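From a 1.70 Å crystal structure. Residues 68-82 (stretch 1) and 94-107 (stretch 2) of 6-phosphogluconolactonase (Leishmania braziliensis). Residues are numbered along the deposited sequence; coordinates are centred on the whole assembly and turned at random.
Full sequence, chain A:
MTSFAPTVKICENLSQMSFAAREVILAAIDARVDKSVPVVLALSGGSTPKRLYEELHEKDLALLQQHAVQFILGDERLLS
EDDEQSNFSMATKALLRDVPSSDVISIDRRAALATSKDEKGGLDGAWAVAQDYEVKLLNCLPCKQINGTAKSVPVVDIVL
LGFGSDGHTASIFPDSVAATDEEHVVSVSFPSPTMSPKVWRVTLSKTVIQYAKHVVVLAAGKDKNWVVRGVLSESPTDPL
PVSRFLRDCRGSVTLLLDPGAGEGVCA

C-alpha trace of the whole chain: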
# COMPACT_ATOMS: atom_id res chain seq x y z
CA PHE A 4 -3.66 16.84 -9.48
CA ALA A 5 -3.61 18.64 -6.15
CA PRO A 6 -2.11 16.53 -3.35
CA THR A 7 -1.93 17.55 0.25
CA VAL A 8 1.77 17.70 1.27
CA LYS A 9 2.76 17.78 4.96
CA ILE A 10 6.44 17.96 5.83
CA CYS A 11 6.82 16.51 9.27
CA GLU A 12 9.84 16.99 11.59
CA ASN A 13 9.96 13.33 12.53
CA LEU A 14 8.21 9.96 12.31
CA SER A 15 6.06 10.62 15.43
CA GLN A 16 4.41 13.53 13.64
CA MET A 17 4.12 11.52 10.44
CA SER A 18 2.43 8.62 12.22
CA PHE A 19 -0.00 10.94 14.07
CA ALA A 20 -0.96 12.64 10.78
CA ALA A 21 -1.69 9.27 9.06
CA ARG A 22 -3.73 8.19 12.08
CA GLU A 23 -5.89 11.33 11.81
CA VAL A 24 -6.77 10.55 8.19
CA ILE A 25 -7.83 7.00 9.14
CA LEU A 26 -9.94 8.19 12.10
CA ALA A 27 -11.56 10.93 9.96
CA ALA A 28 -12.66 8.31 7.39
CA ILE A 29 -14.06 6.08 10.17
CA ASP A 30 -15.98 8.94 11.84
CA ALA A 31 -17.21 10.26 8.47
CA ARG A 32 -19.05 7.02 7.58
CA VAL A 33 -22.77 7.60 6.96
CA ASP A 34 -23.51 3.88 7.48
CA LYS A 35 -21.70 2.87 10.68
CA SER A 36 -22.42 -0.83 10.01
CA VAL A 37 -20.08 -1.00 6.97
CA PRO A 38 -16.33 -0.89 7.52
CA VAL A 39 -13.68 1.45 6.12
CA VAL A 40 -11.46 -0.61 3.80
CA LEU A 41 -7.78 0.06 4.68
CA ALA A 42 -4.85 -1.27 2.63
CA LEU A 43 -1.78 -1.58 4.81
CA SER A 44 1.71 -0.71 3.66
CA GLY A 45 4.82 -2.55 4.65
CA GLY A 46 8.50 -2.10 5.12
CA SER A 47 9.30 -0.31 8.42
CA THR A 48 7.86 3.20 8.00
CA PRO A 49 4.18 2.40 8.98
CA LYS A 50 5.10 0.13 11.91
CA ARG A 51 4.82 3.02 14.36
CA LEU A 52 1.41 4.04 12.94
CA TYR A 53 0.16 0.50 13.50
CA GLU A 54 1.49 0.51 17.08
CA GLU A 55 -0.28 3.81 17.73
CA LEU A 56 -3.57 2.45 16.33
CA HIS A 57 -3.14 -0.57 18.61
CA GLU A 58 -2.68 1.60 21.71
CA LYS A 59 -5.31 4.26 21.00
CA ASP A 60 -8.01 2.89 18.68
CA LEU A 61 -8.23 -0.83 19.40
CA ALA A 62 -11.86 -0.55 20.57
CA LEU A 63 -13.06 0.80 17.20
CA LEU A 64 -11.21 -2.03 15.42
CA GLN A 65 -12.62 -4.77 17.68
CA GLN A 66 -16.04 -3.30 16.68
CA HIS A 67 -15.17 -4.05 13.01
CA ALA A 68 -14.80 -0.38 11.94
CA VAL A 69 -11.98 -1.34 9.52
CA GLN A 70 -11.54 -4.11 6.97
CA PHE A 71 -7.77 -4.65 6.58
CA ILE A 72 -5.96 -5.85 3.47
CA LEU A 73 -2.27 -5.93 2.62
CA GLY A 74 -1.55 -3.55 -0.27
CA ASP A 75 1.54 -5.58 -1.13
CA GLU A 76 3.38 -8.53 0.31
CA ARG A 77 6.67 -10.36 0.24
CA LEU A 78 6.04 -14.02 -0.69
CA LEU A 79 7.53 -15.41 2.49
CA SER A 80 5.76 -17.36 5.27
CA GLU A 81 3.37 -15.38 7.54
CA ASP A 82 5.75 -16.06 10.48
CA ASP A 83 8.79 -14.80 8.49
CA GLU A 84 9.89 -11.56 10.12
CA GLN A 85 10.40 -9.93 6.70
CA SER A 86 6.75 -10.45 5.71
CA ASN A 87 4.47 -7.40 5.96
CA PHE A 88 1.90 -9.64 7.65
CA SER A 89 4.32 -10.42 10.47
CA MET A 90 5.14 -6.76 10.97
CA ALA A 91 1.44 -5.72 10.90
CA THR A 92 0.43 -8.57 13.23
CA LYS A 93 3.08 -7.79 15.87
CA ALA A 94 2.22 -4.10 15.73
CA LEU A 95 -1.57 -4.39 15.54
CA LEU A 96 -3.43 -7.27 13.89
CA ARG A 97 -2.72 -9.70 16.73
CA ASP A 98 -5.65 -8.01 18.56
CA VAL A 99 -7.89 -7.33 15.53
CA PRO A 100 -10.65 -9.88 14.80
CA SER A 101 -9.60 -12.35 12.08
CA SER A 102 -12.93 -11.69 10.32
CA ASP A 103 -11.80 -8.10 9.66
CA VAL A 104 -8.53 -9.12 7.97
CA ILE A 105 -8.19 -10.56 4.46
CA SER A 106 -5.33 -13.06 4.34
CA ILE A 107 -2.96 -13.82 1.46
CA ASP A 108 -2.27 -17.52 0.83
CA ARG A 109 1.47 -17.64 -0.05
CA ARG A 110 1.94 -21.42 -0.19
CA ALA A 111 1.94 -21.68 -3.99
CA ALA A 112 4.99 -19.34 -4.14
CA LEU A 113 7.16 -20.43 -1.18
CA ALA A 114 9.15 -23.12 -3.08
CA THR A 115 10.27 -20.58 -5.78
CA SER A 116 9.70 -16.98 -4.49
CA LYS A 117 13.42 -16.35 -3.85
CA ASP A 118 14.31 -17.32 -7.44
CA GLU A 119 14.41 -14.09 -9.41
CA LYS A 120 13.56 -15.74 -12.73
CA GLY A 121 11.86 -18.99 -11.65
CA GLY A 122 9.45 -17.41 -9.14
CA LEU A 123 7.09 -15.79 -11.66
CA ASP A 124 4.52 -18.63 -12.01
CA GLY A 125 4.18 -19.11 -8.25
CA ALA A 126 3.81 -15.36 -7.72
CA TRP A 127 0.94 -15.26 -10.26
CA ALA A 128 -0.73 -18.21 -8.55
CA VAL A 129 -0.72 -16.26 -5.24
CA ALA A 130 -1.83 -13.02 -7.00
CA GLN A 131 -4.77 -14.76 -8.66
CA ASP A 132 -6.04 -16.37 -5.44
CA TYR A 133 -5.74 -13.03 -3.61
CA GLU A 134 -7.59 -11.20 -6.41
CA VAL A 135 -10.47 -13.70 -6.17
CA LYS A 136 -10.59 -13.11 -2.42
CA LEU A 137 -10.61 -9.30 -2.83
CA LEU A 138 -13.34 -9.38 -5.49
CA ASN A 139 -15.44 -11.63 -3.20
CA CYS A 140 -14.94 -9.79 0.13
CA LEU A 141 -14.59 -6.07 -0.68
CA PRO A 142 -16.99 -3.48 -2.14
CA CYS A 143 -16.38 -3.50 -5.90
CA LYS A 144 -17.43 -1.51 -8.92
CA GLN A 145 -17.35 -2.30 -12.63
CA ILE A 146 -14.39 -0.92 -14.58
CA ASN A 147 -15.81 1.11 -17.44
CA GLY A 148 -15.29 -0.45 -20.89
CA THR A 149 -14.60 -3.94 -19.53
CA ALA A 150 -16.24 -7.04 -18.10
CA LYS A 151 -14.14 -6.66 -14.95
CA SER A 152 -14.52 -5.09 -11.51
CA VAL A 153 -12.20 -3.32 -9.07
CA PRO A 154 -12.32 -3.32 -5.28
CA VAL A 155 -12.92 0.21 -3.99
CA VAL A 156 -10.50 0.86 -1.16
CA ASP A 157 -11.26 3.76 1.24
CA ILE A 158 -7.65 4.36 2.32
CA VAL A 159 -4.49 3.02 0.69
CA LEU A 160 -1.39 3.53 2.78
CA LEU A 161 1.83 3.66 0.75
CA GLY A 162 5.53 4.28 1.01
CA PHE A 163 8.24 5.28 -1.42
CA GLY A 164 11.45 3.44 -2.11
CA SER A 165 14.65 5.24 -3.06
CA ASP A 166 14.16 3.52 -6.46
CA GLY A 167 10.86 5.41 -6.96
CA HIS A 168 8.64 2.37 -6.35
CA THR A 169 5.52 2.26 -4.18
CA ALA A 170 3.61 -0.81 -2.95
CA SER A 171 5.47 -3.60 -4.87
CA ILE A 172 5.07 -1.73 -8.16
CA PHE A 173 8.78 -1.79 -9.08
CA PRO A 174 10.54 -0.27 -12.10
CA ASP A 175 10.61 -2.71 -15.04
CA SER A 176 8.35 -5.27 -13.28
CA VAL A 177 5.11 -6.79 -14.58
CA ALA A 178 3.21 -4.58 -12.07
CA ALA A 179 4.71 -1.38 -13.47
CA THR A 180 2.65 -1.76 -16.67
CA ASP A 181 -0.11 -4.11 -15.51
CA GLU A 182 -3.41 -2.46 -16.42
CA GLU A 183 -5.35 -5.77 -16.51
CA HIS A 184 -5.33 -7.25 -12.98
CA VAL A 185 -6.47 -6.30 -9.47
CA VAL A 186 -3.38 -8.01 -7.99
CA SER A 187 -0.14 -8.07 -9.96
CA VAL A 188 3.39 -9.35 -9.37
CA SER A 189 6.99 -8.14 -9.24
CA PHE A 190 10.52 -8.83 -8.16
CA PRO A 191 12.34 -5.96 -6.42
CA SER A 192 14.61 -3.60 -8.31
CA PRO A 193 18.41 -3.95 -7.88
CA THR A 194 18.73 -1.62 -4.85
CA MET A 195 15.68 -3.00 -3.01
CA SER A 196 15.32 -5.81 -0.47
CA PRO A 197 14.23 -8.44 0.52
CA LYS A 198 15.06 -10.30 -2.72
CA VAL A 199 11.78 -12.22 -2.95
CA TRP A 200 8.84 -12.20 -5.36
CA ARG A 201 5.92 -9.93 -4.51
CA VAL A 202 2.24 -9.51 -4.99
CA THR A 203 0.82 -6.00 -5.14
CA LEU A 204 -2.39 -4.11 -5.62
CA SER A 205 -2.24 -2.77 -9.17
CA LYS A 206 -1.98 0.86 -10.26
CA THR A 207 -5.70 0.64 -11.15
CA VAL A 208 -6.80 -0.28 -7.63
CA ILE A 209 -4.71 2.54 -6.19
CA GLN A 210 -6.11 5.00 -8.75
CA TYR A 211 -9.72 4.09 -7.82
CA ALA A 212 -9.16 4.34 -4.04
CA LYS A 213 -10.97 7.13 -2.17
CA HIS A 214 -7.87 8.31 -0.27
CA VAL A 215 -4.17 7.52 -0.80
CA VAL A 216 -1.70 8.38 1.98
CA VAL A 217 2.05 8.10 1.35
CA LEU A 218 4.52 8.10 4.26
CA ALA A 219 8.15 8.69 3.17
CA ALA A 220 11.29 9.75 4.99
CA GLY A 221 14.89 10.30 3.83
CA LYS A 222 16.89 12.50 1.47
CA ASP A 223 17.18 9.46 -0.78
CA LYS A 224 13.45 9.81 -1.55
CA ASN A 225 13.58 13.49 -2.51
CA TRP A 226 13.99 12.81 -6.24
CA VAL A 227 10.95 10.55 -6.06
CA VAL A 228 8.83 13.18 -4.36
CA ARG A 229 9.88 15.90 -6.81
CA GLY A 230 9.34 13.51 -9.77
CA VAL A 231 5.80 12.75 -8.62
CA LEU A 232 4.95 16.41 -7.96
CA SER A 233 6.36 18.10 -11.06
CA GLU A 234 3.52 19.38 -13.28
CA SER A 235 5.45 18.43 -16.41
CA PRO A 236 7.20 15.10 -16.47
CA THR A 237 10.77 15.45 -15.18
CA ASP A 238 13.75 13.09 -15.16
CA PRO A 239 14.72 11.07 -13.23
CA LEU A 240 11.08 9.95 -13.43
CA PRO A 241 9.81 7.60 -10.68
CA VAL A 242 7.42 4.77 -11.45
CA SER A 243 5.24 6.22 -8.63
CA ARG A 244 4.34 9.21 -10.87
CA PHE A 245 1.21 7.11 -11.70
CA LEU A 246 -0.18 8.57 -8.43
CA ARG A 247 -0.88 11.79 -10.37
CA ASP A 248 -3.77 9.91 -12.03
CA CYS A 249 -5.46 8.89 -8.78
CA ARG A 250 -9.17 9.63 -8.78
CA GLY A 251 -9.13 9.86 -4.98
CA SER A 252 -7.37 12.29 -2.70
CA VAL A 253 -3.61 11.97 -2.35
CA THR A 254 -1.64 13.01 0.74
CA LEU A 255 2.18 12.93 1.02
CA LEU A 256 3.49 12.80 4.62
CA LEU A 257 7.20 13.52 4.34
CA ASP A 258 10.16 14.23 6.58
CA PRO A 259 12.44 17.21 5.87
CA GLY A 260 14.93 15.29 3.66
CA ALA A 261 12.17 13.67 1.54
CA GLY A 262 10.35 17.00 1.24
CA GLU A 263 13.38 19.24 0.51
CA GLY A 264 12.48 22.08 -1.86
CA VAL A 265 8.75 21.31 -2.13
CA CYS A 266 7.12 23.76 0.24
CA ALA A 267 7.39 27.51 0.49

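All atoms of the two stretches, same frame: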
# COMPACT_ATOMS: atom_id res chain seq x y z
N ALA A 68 -14.77 -1.65 12.69
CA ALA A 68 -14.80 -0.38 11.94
C ALA A 68 -13.96 -0.41 10.65
O ALA A 68 -14.23 0.34 9.72
CB ALA A 68 -14.34 0.77 12.83
N VAL A 69 -12.94 -1.26 10.63
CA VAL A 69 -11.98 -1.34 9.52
C VAL A 69 -11.87 -2.76 8.98
O VAL A 69 -11.79 -3.73 9.75
CB VAL A 69 -10.56 -0.86 9.93
CG1 VAL A 69 -9.55 -1.09 8.76
CG2 VAL A 69 -10.55 0.62 10.37
N GLN A 70 -11.90 -2.88 7.66
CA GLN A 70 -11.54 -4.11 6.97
C GLN A 70 -10.13 -3.92 6.42
O GLN A 70 -9.91 -3.04 5.57
CB GLN A 70 -12.51 -4.40 5.84
CG GLN A 70 -12.14 -5.63 5.01
CD GLN A 70 -13.17 -5.92 3.93
OE1 GLN A 70 -13.48 -5.06 3.13
NE2 GLN A 70 -13.70 -7.14 3.93
N PHE A 71 -9.20 -4.75 6.90
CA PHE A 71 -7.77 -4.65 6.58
C PHE A 71 -7.39 -5.59 5.44
O PHE A 71 -7.76 -6.79 5.44
CB PHE A 71 -6.90 -5.02 7.79
CG PHE A 71 -7.00 -4.09 8.95
CD1 PHE A 71 -6.11 -3.03 9.07
CD2 PHE A 71 -7.96 -4.28 9.93
CE1 PHE A 71 -6.17 -2.16 10.14
CE2 PHE A 71 -8.03 -3.40 11.02
CZ PHE A 71 -7.13 -2.34 11.12
N ILE A 72 -6.61 -5.07 4.51
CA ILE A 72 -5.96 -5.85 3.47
C ILE A 72 -4.50 -5.41 3.39
O ILE A 72 -4.15 -4.31 3.80
CB ILE A 72 -6.65 -5.71 2.09
CG1 ILE A 72 -6.35 -4.36 1.41
CG2 ILE A 72 -8.20 -5.94 2.22
CD1 ILE A 72 -6.92 -4.27 -0.03
N LEU A 73 -3.66 -6.30 2.88
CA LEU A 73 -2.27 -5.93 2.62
C LEU A 73 -2.19 -5.39 1.19
O LEU A 73 -2.56 -6.05 0.22
CB LEU A 73 -1.34 -7.14 2.77
CG LEU A 73 -1.16 -7.73 4.17
CD1 LEU A 73 -0.42 -9.07 4.04
CD2 LEU A 73 -0.42 -6.78 5.09
N GLY A 74 -1.74 -4.15 1.06
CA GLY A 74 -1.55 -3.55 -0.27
C GLY A 74 -0.44 -4.16 -1.12
O GLY A 74 -0.49 -4.09 -2.34
N ASP A 75 0.55 -4.76 -0.47
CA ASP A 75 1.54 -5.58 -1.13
C ASP A 75 2.16 -6.50 -0.11
O ASP A 75 2.04 -6.27 1.10
CB ASP A 75 2.61 -4.76 -1.85
CG ASP A 75 3.61 -4.10 -0.90
OD1 ASP A 75 3.21 -3.19 -0.12
OD2 ASP A 75 4.81 -4.44 -0.97
N GLU A 76 2.80 -7.54 -0.60
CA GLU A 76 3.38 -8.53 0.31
C GLU A 76 4.57 -9.23 -0.29
O GLU A 76 4.61 -9.52 -1.49
CB GLU A 76 2.31 -9.51 0.80
CG GLU A 76 2.79 -10.63 1.73
CD GLU A 76 3.37 -10.11 3.05
OE1 GLU A 76 4.34 -9.32 3.01
OE2 GLU A 76 2.89 -10.54 4.13
N ARG A 77 5.54 -9.50 0.56
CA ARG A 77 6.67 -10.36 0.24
C ARG A 77 6.23 -11.81 0.35
O ARG A 77 5.66 -12.22 1.38
CB ARG A 77 7.80 -10.10 1.24
CG ARG A 77 8.40 -8.72 1.18
CD ARG A 77 7.65 -7.68 2.01
NE ARG A 77 8.29 -6.37 2.01
CZ ARG A 77 9.21 -5.95 2.87
NH1 ARG A 77 9.66 -6.73 3.84
NH2 ARG A 77 9.71 -4.71 2.75
N LEU A 78 6.51 -12.62 -0.67
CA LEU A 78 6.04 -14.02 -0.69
C LEU A 78 6.94 -14.91 0.15
O LEU A 78 7.67 -15.79 -0.35
CB LEU A 78 5.88 -14.52 -2.12
CG LEU A 78 4.84 -13.71 -2.91
CD1 LEU A 78 4.70 -14.24 -4.33
CD2 LEU A 78 3.49 -13.68 -2.19
N LEU A 79 6.88 -14.64 1.45
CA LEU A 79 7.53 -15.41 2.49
C LEU A 79 6.42 -15.94 3.41
O LEU A 79 5.27 -15.53 3.30
CB LEU A 79 8.50 -14.50 3.26
CG LEU A 79 9.61 -13.84 2.43
CD1 LEU A 79 10.14 -12.59 3.11
CD2 LEU A 79 10.74 -14.81 2.12
N SER A 80 6.75 -16.87 4.30
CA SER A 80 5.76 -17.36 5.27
C SER A 80 5.22 -16.21 6.13
O SER A 80 5.90 -15.20 6.33
CB SER A 80 6.35 -18.50 6.13
OG SER A 80 7.21 -18.01 7.15
N GLU A 81 3.98 -16.35 6.61
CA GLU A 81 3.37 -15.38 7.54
C GLU A 81 4.18 -15.18 8.83
O GLU A 81 4.14 -14.10 9.42
CB GLU A 81 1.94 -15.80 7.90
CG GLU A 81 0.94 -15.69 6.76
CD GLU A 81 -0.51 -15.86 7.20
OE1 GLU A 81 -1.39 -15.21 6.58
OE2 GLU A 81 -0.77 -16.63 8.15
N ASP A 82 4.91 -16.21 9.27
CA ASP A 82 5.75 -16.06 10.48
C ASP A 82 7.18 -15.58 10.17
O ASP A 82 7.99 -15.40 11.09
CB ASP A 82 5.72 -17.32 11.38
CG ASP A 82 5.94 -18.62 10.62
OD1 ASP A 82 6.20 -18.57 9.40
OD2 ASP A 82 5.86 -19.70 11.26
N ALA A 94 2.55 -5.48 15.40
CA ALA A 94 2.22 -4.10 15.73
C ALA A 94 0.75 -3.93 16.09
O ALA A 94 0.44 -3.10 16.94
CB ALA A 94 2.62 -3.14 14.59
N LEU A 95 -0.14 -4.71 15.48
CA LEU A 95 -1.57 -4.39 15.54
C LEU A 95 -2.55 -5.55 15.36
O LEU A 95 -3.47 -5.71 16.17
CB LEU A 95 -1.87 -3.29 14.50
CG LEU A 95 -3.34 -2.97 14.22
CD1 LEU A 95 -4.01 -2.34 15.46
CD2 LEU A 95 -3.50 -2.08 13.01
N LEU A 96 -2.39 -6.34 14.30
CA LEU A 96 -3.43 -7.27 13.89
C LEU A 96 -3.59 -8.45 14.83
O LEU A 96 -4.61 -9.15 14.82
CB LEU A 96 -3.21 -7.76 12.44
CG LEU A 96 -3.13 -6.69 11.35
CD1 LEU A 96 -2.96 -7.32 9.98
CD2 LEU A 96 -4.40 -5.83 11.35
N ARG A 97 -2.60 -8.67 15.69
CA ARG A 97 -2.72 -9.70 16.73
C ARG A 97 -4.00 -9.53 17.57
O ARG A 97 -4.56 -10.52 18.05
CB ARG A 97 -1.46 -9.72 17.61
CG ARG A 97 -1.17 -8.41 18.34
CD ARG A 97 0.22 -8.40 18.93
NE ARG A 97 0.55 -7.11 19.56
CZ ARG A 97 0.32 -6.81 20.84
NH1 ARG A 97 -0.27 -7.67 21.65
NH2 ARG A 97 0.66 -5.61 21.30
N ASP A 98 -4.47 -8.29 17.74
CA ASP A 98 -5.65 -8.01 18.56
C ASP A 98 -6.85 -7.49 17.76
O ASP A 98 -7.82 -6.98 18.34
CB ASP A 98 -5.28 -7.05 19.69
CG ASP A 98 -4.33 -7.68 20.70
OD1 ASP A 98 -4.53 -8.87 21.07
OD2 ASP A 98 -3.38 -6.99 21.14
N VAL A 99 -6.79 -7.65 16.43
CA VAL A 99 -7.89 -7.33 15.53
C VAL A 99 -8.59 -8.65 15.17
O VAL A 99 -7.92 -9.66 14.92
CB VAL A 99 -7.41 -6.61 14.23
CG1 VAL A 99 -8.55 -6.42 13.24
CG2 VAL A 99 -6.77 -5.24 14.56
N PRO A 100 -9.94 -8.65 15.16
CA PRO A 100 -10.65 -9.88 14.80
C PRO A 100 -10.26 -10.40 13.43
O PRO A 100 -10.13 -9.61 12.48
CB PRO A 100 -12.13 -9.46 14.85
CG PRO A 100 -12.16 -8.24 15.71
CD PRO A 100 -10.86 -7.54 15.43
N SER A 101 -10.05 -11.72 13.33
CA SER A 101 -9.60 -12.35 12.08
C SER A 101 -10.57 -12.06 10.95
O SER A 101 -10.16 -11.93 9.80
CB SER A 101 -9.46 -13.86 12.24
OG SER A 101 -8.53 -14.20 13.25
N SER A 102 -11.86 -11.99 11.29
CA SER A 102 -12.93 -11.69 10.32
C SER A 102 -12.77 -10.35 9.62
O SER A 102 -13.34 -10.15 8.54
CB SER A 102 -14.31 -11.75 10.99
OG SER A 102 -14.47 -10.73 11.97
N ASP A 103 -12.01 -9.43 10.22
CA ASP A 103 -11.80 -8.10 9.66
C ASP A 103 -10.51 -7.98 8.84
O ASP A 103 -10.18 -6.89 8.37
CB ASP A 103 -11.74 -7.07 10.79
CG ASP A 103 -13.05 -6.93 11.52
OD1 ASP A 103 -14.12 -6.93 10.86
OD2 ASP A 103 -13.02 -6.82 12.76
N VAL A 104 -9.80 -9.09 8.69
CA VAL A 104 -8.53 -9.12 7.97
C VAL A 104 -8.58 -10.14 6.83
O VAL A 104 -8.89 -11.31 7.04
CB VAL A 104 -7.35 -9.48 8.94
CG1 VAL A 104 -6.02 -9.38 8.20
CG2 VAL A 104 -7.36 -8.58 10.15
N ILE A 105 -8.26 -9.69 5.63
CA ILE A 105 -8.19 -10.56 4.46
C ILE A 105 -6.77 -11.11 4.33
O ILE A 105 -5.80 -10.35 4.22
CB ILE A 105 -8.62 -9.81 3.17
CG1 ILE A 105 -10.02 -9.19 3.35
CG2 ILE A 105 -8.61 -10.75 1.97
CD1 ILE A 105 -11.11 -10.14 3.74
N SER A 106 -6.64 -12.43 4.39
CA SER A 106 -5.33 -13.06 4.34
C SER A 106 -4.89 -13.35 2.91
O SER A 106 -5.72 -13.56 2.02
CB SER A 106 -5.33 -14.35 5.16
OG SER A 106 -6.21 -15.30 4.61
N ILE A 107 -3.57 -13.37 2.71
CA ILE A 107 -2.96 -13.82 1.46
C ILE A 107 -2.43 -15.23 1.70
O ILE A 107 -1.72 -15.48 2.68
CB ILE A 107 -1.78 -12.92 1.02
CG1 ILE A 107 -2.26 -11.48 0.76
CG2 ILE A 107 -1.12 -13.48 -0.24
CD1 ILE A 107 -1.14 -10.47 0.49
O HOH W 1 -14.61 -5.20 8.91
O HOH W 2 -13.56 -8.93 6.42
O HOH W 3 -4.24 -9.05 2.76
O HOH W 4 -1.71 -13.18 5.02

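Phe71 is the residue on which the contact between the two stretches turns. Its backbone makes both direct hydrogen bonds between them: Phe71 N donates to Asp103 O (2.8 Å) and Ile105 N donates to Phe71 O (2.9 Å), each nearly linear. Together they form a single beta bridge with Val104. Two CA-H...O contacts reinforce it, Gln70 CA to Asp103 O (3.4 Å) and Val104 CA to Phe71 O (3.5 Å), so each carbonyl receives a backbone N-H and a CA-H from the opposing stretch.

The side chain of Phe71 points toward stretch 2 and is the largest single contributor to the 627 Å² buried between the stretches. With chi1 at -66° (m) and chi2 at -93°, its ring enters a pocket lined by Leu95, Leu96 and Val99. Leu96, in the m, t conformation, lays CD2 over one face of the ring, 3.9 Å from Phe71 CG and close to the ring normal, a CH-pi contact. Leu95 adopts t, p and brings CD2 to 3.9 Å from Phe71 CE1, while Val99, with chi1 t, places CG1 3.8 Å from Phe71 CE2. The type I turn from Leu96 to Val99, with Val99 N bonded to Leu96 O (3.1 Å), brings Leu96 and Val99 to the same ring. A flat aromatic suits this site, because Leu96 can lie over its face while the methyls of Leu95 and Val99 pack around it.

Further along, the side-chain contact is mostly apolar. Ile105 points toward stretch 1 and, in the m, m rotamer, sets CG1 3.9 Å from Ile72 CG2; its CD1 lies 4.0 Å from Gln70 NE2. Ile72 takes chi1 p, and although its CG2 makes this contact, the end of its side chain leads away. Ile107, extended in m, t, reaches in with CD1 to 3.9 Å from Leu73 CD1 and 3.6 Å from Glu76 CB. Glu76 thus offers its aliphatic part to the isoleucine, while its chain folds (t, p, chi3 -58°) so that OE1 accepts a hydrogen bond from Arg77 N (2.7 Å).

Water-mediated links supplement the direct bonds. Water 3 accepts from Leu73 N (2.8 Å) and donates to Ile105 O (2.5 Å), continuing the link beyond the bridge. On the other side of the bridge, the fully extended chi1 and chi2 of Gln70 carry its amide outward, where NE2 donates to water 2 (3.1 Å), which donates in turn to Ser102 O (2.5 Å). Asp103, with chi1 m, packs CB 3.5 Å from Val69 O, and its OD1 accepts from water 1 (2.7 Å). Glu81 points toward stretch 2 from the loop after the strands; its m, t side chain sends OE1 to accept from water 4 (2.6 Å), which accepts from Ile107 N (3.0 Å). A long acidic side chain can thus reach a backbone amide through solvent at the partly exposed margin.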